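Local coordinates for protein putative branched-chain amino acid aminotransferase IlvE (Streptococcus mutans, PDB 4DQN) that probably uses pyridoxal 5'-phosphate to transfer amino groups between branched-chain amino acids and 2-oxoglutarate, at the last step of isoleucine and leucine biosynthesis, at residues R24-K30 with D146-I152; N82-Q87 with P99-F103; L165-N169 with S310-V314. All blocks are in the same frame, centred on the assembly; numbering follows the deposited sequence.

Overall arrangement
Contacts 1 and 2 lie on one side of the chain's centre and contact 3 on the opposite side. Contact 1 (24-30 with 146-152) is a buried pairing of antiparallel strands within a sheet. Contact 2 (82-87 with 99-103), nested along the chain inside the loop that contact 1 closes, joins two successive helices beside that sheet. The two touch directly: Phe150 packs on Phe103 and Leu86, and Lys102 probably hydrogen-bonds Tyr25 and Ser27. Contact 3 (165-169 with 310-314) lies at the surface, its nearest atoms about 19 Å from contact 2 and about 26 Å from contact 1. Regular backbone bonding dominates contact 1, an aromatic face and one threonine contact 2, and proline packing contact 3.

Contact 1 (R24-K30 with D146-I152); sequences RYISYYK and DEYIFTI
Six backbone hydrogen bonds join these strands, in three reciprocal pairs. Tyr25 N to Ile152 O and Ile152 N to Tyr25 O are both 3.0 Å; Ser27 N to Phe150 O is 2.8 Å and Phe150 N to Ser27 O 2.9 Å; Tyr29 N to Tyr148 O is 2.8 Å and Tyr148 N to Tyr29 O 3.1 Å. Thr151 OG1 adds a 2.7 Å bond to Tyr25 O, which thus accepts twice. Ile26-Thr151 and Tyr28-Ile149 are the non-hydrogen-bonded pairs between. The strands are extended and antiparallel, their axes 4.6 Å apart at closest approach and 168° in direction. At the start of 24-30, Arg24 forms a salt bridge with Glu49 of the second subunit.

Tyr25, Ser27, Tyr29, Tyr148, Phe150 and Ile152 share one face. Tyr29 (chi1 t) offers its ring face to the edge of Tyr148 (chi1 m) in an offset edge-to-face pair, centroids 5.9 Å apart and planes at 79°, while Tyr25 CE1 meets Phe150 CD2 at 3.8 Å. Helix 100-113 packs against Tyr25 and Ile152. On the other face, Ile149 CG2 meets Ile26 CG1, and Ile149 CG1 meets Tyr28 CD2, each at 3.8 Å. Strands 33-40 and 126-136 flank the pair, making them neighbouring interior strands of the antiparallel sheet in the N-terminal domain of the class-IV aminotransferase fold.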
loop_
_atom_site.group_PDB
_atom_site.type_symbol
_atom_site.label_atom_id
_atom_site.label_comp_id
_atom_site.label_asym_id
_atom_site.label_seq_id
_atom_site.Cartn_x
_atom_site.Cartn_y
_atom_site.Cartn_z
ATOM N N ARG A 24 16.236 18.994 -5.802
ATOM C CA ARG A 24 16.135 17.558 -5.504
ATOM C C ARG A 24 16.835 16.828 -6.605
ATOM O O ARG A 24 16.951 17.345 -7.719
ATOM C CB ARG A 24 14.710 17.007 -5.576
ATOM C CG ARG A 24 13.650 17.725 -4.874
ATOM C CD ARG A 24 12.758 18.427 -5.860
ATOM N NE ARG A 24 13.186 19.793 -5.913
ATOM C CZ ARG A 24 13.020 20.647 -4.921
ATOM N NH1 ARG A 24 12.393 20.294 -3.791
ATOM N NH2 ARG A 24 13.467 21.873 -5.082
ATOM N N TYR A 25 17.254 15.602 -6.309
ATOM C CA TYR A 25 17.763 14.682 -7.320
ATOM C C TYR A 25 16.605 13.890 -7.927
ATOM O O TYR A 25 15.660 13.514 -7.228
ATOM C CB TYR A 25 18.749 13.729 -6.654
ATOM C CG TYR A 25 19.262 12.578 -7.493
ATOM C CD1 TYR A 25 18.506 11.414 -7.667
ATOM C CD2 TYR A 25 20.521 12.628 -8.057
ATOM C CE1 TYR A 25 18.994 10.348 -8.406
ATOM C CE2 TYR A 25 21.020 11.568 -8.799
ATOM C CZ TYR A 25 20.256 10.437 -8.968
ATOM O OH TYR A 25 20.772 9.384 -9.692
ATOM N N ILE A 26 16.684 13.625 -9.226
ATOM C CA ILE A 26 15.696 12.777 -9.884
ATOM C C ILE A 26 16.359 11.971 -10.999
ATOM O O ILE A 26 17.222 12.474 -11.721
ATOM C CB ILE A 26 14.483 13.594 -10.430
ATOM C CG1 ILE A 26 13.337 12.666 -10.833
ATOM C CG2 ILE A 26 14.897 14.479 -11.616
ATOM C CD1 ILE A 26 11.992 13.401 -11.056
ATOM N N SER A 27 15.965 10.708 -11.118
ATOM C CA SER A 27 16.519 9.808 -12.116
ATOM C C SER A 27 15.365 8.963 -12.618
ATOM O O SER A 27 14.494 8.569 -11.831
ATOM C CB SER A 27 17.605 8.916 -11.496
ATOM O OG SER A 27 18.173 8.031 -12.460
ATOM N N TYR A 28 15.352 8.704 -13.922
ATOM C CA TYR A 28 14.274 7.947 -14.545
ATOM C C TYR A 28 14.783 6.597 -15.019
ATOM O O TYR A 28 15.894 6.495 -15.547
ATOM C CB TYR A 28 13.680 8.723 -15.739
ATOM C CG TYR A 28 12.983 10.022 -15.366
ATOM C CD1 TYR A 28 13.710 11.188 -15.145
ATOM C CD2 TYR A 28 11.600 10.082 -15.255
ATOM C CE1 TYR A 28 13.074 12.380 -14.814
ATOM C CE2 TYR A 28 10.951 11.280 -14.929
ATOM C CZ TYR A 28 11.702 12.413 -14.709
ATOM O OH TYR A 28 11.079 13.598 -14.378
ATOM N N TYR A 29 13.975 5.556 -14.821
ATOM C CA TYR A 29 14.295 4.231 -15.338
ATOM C C TYR A 29 13.381 3.961 -16.527
ATOM O O TYR A 29 12.157 4.022 -16.412
ATOM C CB TYR A 29 14.083 3.190 -14.240
ATOM C CG TYR A 29 14.442 1.758 -14.572
ATOM C CD1 TYR A 29 13.544 0.930 -15.239
ATOM C CD2 TYR A 29 15.649 1.215 -14.157
ATOM C CE1 TYR A 29 13.863 -0.395 -15.515
ATOM C CE2 TYR A 29 15.979 -0.114 -14.424
ATOM C CZ TYR A 29 15.074 -0.910 -15.104
ATOM O OH TYR A 29 15.383 -2.229 -15.374
ATOM N N LYS A 30 13.992 3.698 -17.677
ATOM C CA LYS A 30 13.278 3.342 -18.899
ATOM C C LYS A 30 14.116 2.327 -19.669
ATOM O O LYS A 30 15.345 2.360 -19.601
ATOM C CB LYS A 30 13.053 4.578 -19.786
ATOM C CG LYS A 30 12.408 5.766 -19.073
ATOM C CD LYS A 30 12.194 6.965 -19.994
ATOM C CE LYS A 30 11.911 8.223 -19.168
ATOM N NZ LYS A 30 11.322 9.340 -19.957
ATOM N N ASP A 146 6.981 -0.562 -16.203
ATOM C CA ASP A 146 8.292 -0.657 -16.834
ATOM C C ASP A 146 9.043 0.672 -16.843
ATOM O O ASP A 146 10.185 0.747 -17.309
ATOM C CB ASP A 146 8.260 -1.343 -18.211
ATOM C CG ASP A 146 7.255 -0.748 -19.146
ATOM O OD1 ASP A 146 6.989 0.479 -19.067
ATOM O OD2 ASP A 146 6.732 -1.519 -19.984
ATOM N N GLU A 147 8.412 1.703 -16.281
ATOM C CA GLU A 147 9.079 2.993 -16.049
ATOM C C GLU A 147 9.086 3.319 -14.556
ATOM O O GLU A 147 8.097 3.085 -13.866
ATOM C CB GLU A 147 8.362 4.117 -16.812
ATOM C CG GLU A 147 8.421 3.983 -18.337
ATOM C CD GLU A 147 7.601 5.049 -19.045
ATOM O OE1 GLU A 147 7.627 6.217 -18.602
ATOM O OE2 GLU A 147 6.915 4.714 -20.036
ATOM N N TYR A 148 10.198 3.847 -14.045
ATOM C CA TYR A 148 10.275 4.190 -12.626
ATOM C C TYR A 148 10.922 5.538 -12.416
ATOM O O TYR A 148 11.725 5.996 -13.243
ATOM C CB TYR A 148 11.058 3.114 -11.855
ATOM C CG TYR A 148 10.348 1.783 -11.878
ATOM C CD1 TYR A 148 10.477 0.927 -12.964
ATOM C CD2 TYR A 148 9.518 1.400 -10.823
ATOM C CE1 TYR A 148 9.802 -0.286 -13.008
ATOM C CE2 TYR A 148 8.835 0.184 -10.846
ATOM C CZ TYR A 148 8.995 -0.654 -11.940
ATOM O OH TYR A 148 8.337 -1.855 -11.982
ATOM N N ILE A 149 10.571 6.180 -11.306
ATOM C CA ILE A 149 11.286 7.379 -10.866
ATOM C C ILE A 149 11.996 7.094 -9.564
ATOM O O ILE A 149 11.408 6.500 -8.669
ATOM C CB ILE A 149 10.317 8.568 -10.673
ATOM C CG1 ILE A 149 9.795 9.035 -12.035
ATOM C CG2 ILE A 149 11.021 9.747 -9.987
ATOM C CD1 ILE A 149 8.770 10.159 -11.953
ATOM N N PHE A 150 13.264 7.503 -9.462
ATOM C CA PHE A 150 13.955 7.561 -8.180
ATOM C C PHE A 150 14.289 9.018 -7.901
ATOM O O PHE A 150 14.976 9.675 -8.692
ATOM C CB PHE A 150 15.230 6.699 -8.185
ATOM C CG PHE A 150 16.046 6.802 -6.905
ATOM C CD1 PHE A 150 15.509 6.405 -5.677
ATOM C CD2 PHE A 150 17.349 7.285 -6.934
ATOM C CE1 PHE A 150 16.272 6.505 -4.488
ATOM C CE2 PHE A 150 18.121 7.386 -5.759
ATOM C CZ PHE A 150 17.582 6.992 -4.536
ATOM N N THR A 151 13.778 9.539 -6.790
ATOM C CA THR A 151 14.043 10.921 -6.427
ATOM C C THR A 151 14.462 11.034 -4.964
ATOM O O THR A 151 14.007 10.262 -4.121
ATOM C CB THR A 151 12.815 11.827 -6.739
ATOM O OG1 THR A 151 13.116 13.188 -6.411
ATOM C CG2 THR A 151 11.555 11.373 -5.972
ATOM N N ILE A 152 15.370 11.962 -4.668
ATOM C CA ILE A 152 15.656 12.295 -3.274
ATOM C C ILE A 152 15.452 13.781 -3.060
ATOM O O ILE A 152 16.137 14.608 -3.682
ATOM C CB ILE A 152 17.104 11.957 -2.855
ATOM C CG1 ILE A 152 17.467 10.498 -3.183
ATOM C CG2 ILE A 152 17.297 12.226 -1.359
ATOM C CD1 ILE A 152 18.894 10.092 -2.705
#

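Contact 2 (N82-Q87 with P99-F103); sequences NAERLQ and PTDKF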
loop_
_atom_site.group_PDB
_atom_site.type_symbol
_atom_site.label_atom_id
_atom_site.label_comp_id
_atom_site.label_asym_id
_atom_site.label_seq_id
_atom_site.Cartn_x
_atom_site.Cartn_y
_atom_site.Cartn_z
ATOM N N ASN A 82 20.747 2.133 4.206
ATOM C CA ASN A 82 19.500 2.550 3.555
ATOM C C ASN A 82 19.391 2.064 2.106
ATOM O O ASN A 82 18.307 1.686 1.645
ATOM C CB ASN A 82 19.367 4.072 3.597
ATOM C CG ASN A 82 19.374 4.605 5.006
ATOM O OD1 ASN A 82 20.433 4.930 5.554
ATOM N ND2 ASN A 82 18.192 4.685 5.615
ATOM N N ALA A 83 20.506 2.098 1.382
ATOM C CA ALA A 83 20.502 1.674 -0.011
ATOM C C ALA A 83 20.187 0.188 -0.122
ATOM O O ALA A 83 19.458 -0.236 -1.022
ATOM C CB ALA A 83 21.864 1.981 -0.666
ATOM N N GLU A 84 20.755 -0.608 0.780
ATOM C CA GLU A 84 20.572 -2.054 0.741
ATOM C C GLU A 84 19.155 -2.412 1.151
ATOM O O GLU A 84 18.549 -3.326 0.587
ATOM C CB GLU A 84 21.626 -2.755 1.616
ATOM C CG GLU A 84 23.046 -2.565 1.060
ATOM C CD GLU A 84 24.150 -3.203 1.904
ATOM O OE1 GLU A 84 23.853 -3.733 3.005
ATOM O OE2 GLU A 84 25.322 -3.162 1.456
ATOM N N ARG A 85 18.610 -1.669 2.110
ATOM C CA ARG A 85 17.221 -1.883 2.504
ATOM C C ARG A 85 16.254 -1.525 1.371
ATOM O O ARG A 85 15.265 -2.241 1.139
ATOM C CB ARG A 85 16.882 -1.115 3.789
ATOM C CG ARG A 85 15.460 -1.391 4.279
ATOM C CD ARG A 85 15.181 -0.804 5.656
ATOM N NE ARG A 85 15.203 0.661 5.660
ATOM C CZ ARG A 85 15.008 1.413 6.747
ATOM N NH1 ARG A 85 14.791 0.840 7.924
ATOM N NH2 ARG A 85 15.034 2.743 6.659
ATOM N N LEU A 86 16.539 -0.434 0.658
ATOM C CA LEU A 86 15.723 -0.046 -0.494
ATOM C C LEU A 86 15.821 -1.088 -1.606
ATOM O O LEU A 86 14.871 -1.273 -2.364
ATOM C CB LEU A 86 16.158 1.324 -1.043
ATOM C CG LEU A 86 15.138 2.352 -1.557
ATOM C CD1 LEU A 86 15.707 3.244 -2.661
ATOM C CD2 LEU A 86 13.774 1.780 -1.933
ATOM N N GLN A 87 16.967 -1.760 -1.717
ATOM C CA GLN A 87 17.128 -2.782 -2.745
ATOM C C GLN A 87 16.258 -3.985 -2.425
ATOM O O GLN A 87 15.603 -4.544 -3.304
ATOM C CB GLN A 87 18.604 -3.198 -2.883
ATOM C CG GLN A 87 19.454 -2.200 -3.671
ATOM C CD GLN A 87 20.897 -2.157 -3.198
ATOM O OE1 GLN A 87 21.350 -3.039 -2.460
ATOM N NE2 GLN A 87 21.626 -1.130 -3.614
ATOM N N PRO A 99 21.254 0.957 -7.399
ATOM C CA PRO A 99 22.530 0.478 -6.844
ATOM C C PRO A 99 23.051 1.358 -5.709
ATOM O O PRO A 99 22.754 2.554 -5.658
ATOM C CB PRO A 99 23.485 0.530 -8.049
ATOM C CG PRO A 99 22.544 0.294 -9.264
ATOM C CD PRO A 99 21.283 1.058 -8.875
ATOM N N THR A 100 23.817 0.766 -4.804
ATOM C CA THR A 100 24.320 1.481 -3.632
ATOM C C THR A 100 25.151 2.706 -4.005
ATOM O O THR A 100 24.975 3.777 -3.418
ATOM C CB THR A 100 25.116 0.533 -2.755
ATOM O OG1 THR A 100 24.245 -0.526 -2.339
ATOM C CG2 THR A 100 25.676 1.252 -1.522
ATOM N N ASP A 101 26.039 2.577 -4.987
ATOM C CA ASP A 101 26.826 3.745 -5.367
ATOM C C ASP A 101 25.954 4.862 -5.954
ATOM O O ASP A 101 26.194 6.029 -5.667
ATOM C CB ASP A 101 28.031 3.395 -6.258
ATOM C CG ASP A 101 27.633 2.795 -7.594
ATOM O OD1 ASP A 101 28.551 2.528 -8.397
ATOM O OD2 ASP A 101 26.426 2.577 -7.853
ATOM N N LYS A 102 24.926 4.507 -6.730
ATOM C CA LYS A 102 23.999 5.509 -7.273
ATOM C C LYS A 102 23.254 6.211 -6.136
ATOM O O LYS A 102 23.157 7.442 -6.110
ATOM C CB LYS A 102 22.985 4.853 -8.239
ATOM C CG LYS A 102 21.953 5.817 -8.845
ATOM C CD LYS A 102 20.974 5.045 -9.740
ATOM C CE LYS A 102 19.991 5.965 -10.437
ATOM N NZ LYS A 102 20.646 6.983 -11.315
ATOM N N PHE A 103 22.741 5.411 -5.197
ATOM C CA PHE A 103 21.980 5.907 -4.052
ATOM C C PHE A 103 22.794 6.894 -3.204
ATOM O O PHE A 103 22.324 7.999 -2.875
ATOM C CB PHE A 103 21.541 4.705 -3.194
ATOM C CG PHE A 103 20.697 5.068 -1.988
ATOM C CD1 PHE A 103 21.295 5.525 -0.814
ATOM C CD2 PHE A 103 19.308 4.916 -2.021
ATOM C CE1 PHE A 103 20.516 5.863 0.304
ATOM C CE2 PHE A 103 18.522 5.234 -0.908
ATOM C CZ PHE A 103 19.130 5.707 0.261
HETATM O O HOH W 1 25.768 -2.468 -1.196
#
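Phe103 spreads its ring over Ala83: the methyl CB lies 3.9 Å from the ring centroid, 29° off the normal, a CH-pi contact. Leu86 CD1 meets the ring edge at Phe103 CE2, 3.9 Å away, and Asn82 CB comes to 3.7 Å from Phe103 CZ. The small Ala83 lets the helices come close, its CA lying 5.3 Å from that of Thr100.

Next to this apolar patch is a polar cluster around Thr100, in the first turn of its helix just after the N-cap Pro99. Gln87 NE2 donates to Thr100 OG1 at 3.0 Å, and also bonds to Val98 O. A water links Thr100 OG1, at 2.7 Å, to Glu84 OE2, at 2.8 Å.

Leu86 and Phe103 also touch strand 126-136, through Leu133 and Pro131, and the Leu86 side chain is about 6 Å from that of Lys188, the predicted cofactor lysine. The arrangement is a pair of consecutive helices, 79-92 and 100-113, packed on the antiparallel sheet of the N-terminal domain of class-IV aminotransferases.

Contact 3 (L165-N169 with S310-V314); sequences LAPTN and SETEV
A proline ring set among backbone carbonyls is the oddity here: Pro167 approaches four successive oxygens of 310-314, yet the two segments share no hydrogen bond. The partner is a loop shaped by an ST turn and ST motif, in which Ser310 OG (chi1 t) accepts from Thr312 N and from Glu313 N, both at 3.0 Å. Glu311 and Thr312 have negative psi (-16° and -31°), which folds the chain back; Glu313 and Val314 are extended again.

Leu165, Ala166 and Pro167 run extended into strand 168-172 of the mixed sheet, while the loop lies between strand 304-307 and helix 316-329, so the contact joins the entrance of a sheet strand to the approach to that helix. The closest CA pair is Pro167 with Thr312, 6.0 Å apart. Around the ring, Pro167 CB lies 4.0 Å from Ser310 O, its CG 3.7 Å from Glu311 O and 3.3 Å from Glu313 O, and its CD 3.3 Å from Thr312 O.

At one end, Asn169 ND2 and Glu311 OE1 stay 4.5 Å apart, too far to bond; Asn169 OD1 instead accepts from Gly298 N, and the side chains of Asn169 and Glu311 both touch Phe305. At the other end, Leu165 (chi1 m) rests on His319 and Tyr322 of helix 316-329. Val314, with chi1 at an eclipsed 12°, brings CG1 to 3.7 Å from Leu165 CB and 3.2 Å from Leu165 O.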
loop_
_atom_site.group_PDB
_atom_site.type_symbol
_atom_site.label_atom_id
_atom_site.label_comp_id
_atom_site.label_asym_id
_atom_site.label_seq_id
_atom_site.Cartn_x
_atom_site.Cartn_y
_atom_site.Cartn_z
ATOM N N LEU A 165 15.978 13.998 26.468
ATOM C CA LEU A 165 15.137 12.833 26.202
ATOM C C LEU A 165 13.930 12.836 27.132
ATOM O O LEU A 165 14.063 13.126 28.327
ATOM C CB LEU A 165 15.932 11.544 26.416
ATOM C CG LEU A 165 16.927 11.156 25.329
ATOM C CD1 LEU A 165 17.815 10.011 25.793
ATOM C CD2 LEU A 165 16.171 10.762 24.081
ATOM N N ALA A 166 12.758 12.513 26.590
ATOM C CA ALA A 166 11.544 12.467 27.399
ATOM C C ALA A 166 10.661 11.281 27.015
ATOM O O ALA A 166 10.476 10.993 25.826
ATOM C CB ALA A 166 10.772 13.766 27.265
ATOM N N PRO A 167 10.091 10.602 28.021
ATOM C CA PRO A 167 9.285 9.407 27.753
ATOM C C PRO A 167 7.915 9.785 27.228
ATOM O O PRO A 167 7.414 10.859 27.570
ATOM C CB PRO A 167 9.139 8.752 29.139
ATOM C CG PRO A 167 10.044 9.522 30.067
ATOM C CD PRO A 167 10.181 10.892 29.461
ATOM N N THR A 168 7.328 8.931 26.391
ATOM C CA THR A 168 5.923 9.079 26.010
ATOM C C THR A 168 5.253 7.717 26.101
ATOM O O THR A 168 5.931 6.688 26.200
ATOM C CB THR A 168 5.734 9.650 24.578
ATOM O OG1 THR A 168 6.246 8.723 23.610
ATOM C CG2 THR A 168 6.422 11.002 24.421
ATOM N N ASN A 169 3.926 7.712 26.054
ATOM C CA ASN A 169 3.167 6.486 26.252
ATOM C C ASN A 169 2.630 5.937 24.939
ATOM O O ASN A 169 2.307 6.702 24.023
ATOM C CB ASN A 169 2.013 6.729 27.241
ATOM C CG ASN A 169 2.494 7.266 28.582
ATOM O OD1 ASN A 169 3.463 6.764 29.155
ATOM N ND2 ASN A 169 1.824 8.302 29.083
ATOM N N SER A 310 10.025 4.870 34.135
ATOM C CA SER A 310 9.350 6.040 34.677
ATOM C C SER A 310 8.479 6.682 33.612
ATOM O O SER A 310 8.742 6.537 32.416
ATOM C CB SER A 310 10.370 7.063 35.175
ATOM O OG SER A 310 9.713 8.276 35.488
ATOM N N GLU A 311 7.448 7.402 34.041
ATOM C CA GLU A 311 6.586 8.094 33.094
ATOM C C GLU A 311 7.157 9.451 32.744
ATOM O O GLU A 311 6.754 10.064 31.753
ATOM C CB GLU A 311 5.183 8.276 33.669
ATOM C CG GLU A 311 4.350 7.019 33.669
ATOM C CD GLU A 311 2.965 7.256 34.223
ATOM O OE1 GLU A 311 2.163 7.930 33.543
ATOM O OE2 GLU A 311 2.688 6.770 35.339
ATOM N N THR A 312 8.096 9.921 33.558
ATOM C CA THR A 312 8.627 11.270 33.389
ATOM C C THR A 312 10.135 11.320 33.134
ATOM O O THR A 312 10.625 12.214 32.442
ATOM C CB THR A 312 8.289 12.152 34.603
ATOM O OG1 THR A 312 8.893 13.439 34.431
ATOM C CG2 THR A 312 8.808 11.524 35.885
ATOM N N GLU A 313 10.866 10.363 33.687
ATOM C CA GLU A 313 12.311 10.332 33.521
ATOM C C GLU A 313 12.749 9.198 32.603
ATOM O O GLU A 313 12.010 8.240 32.387
ATOM C CB GLU A 313 12.998 10.250 34.884
ATOM C CG GLU A 313 13.078 11.611 35.569
ATOM C CD GLU A 313 12.937 11.526 37.073
ATOM O OE1 GLU A 313 12.512 10.459 37.572
ATOM O OE2 GLU A 313 13.244 12.532 37.755
ATOM N N VAL A 314 13.942 9.318 32.043
ATOM C CA VAL A 314 14.429 8.292 31.138
ATOM C C VAL A 314 15.597 7.532 31.750
ATOM O O VAL A 314 16.445 8.112 32.437
ATOM C CB VAL A 314 14.722 8.869 29.725
ATOM C CG1 VAL A 314 14.697 10.379 29.758
ATOM C CG2 VAL A 314 16.013 8.331 29.142
#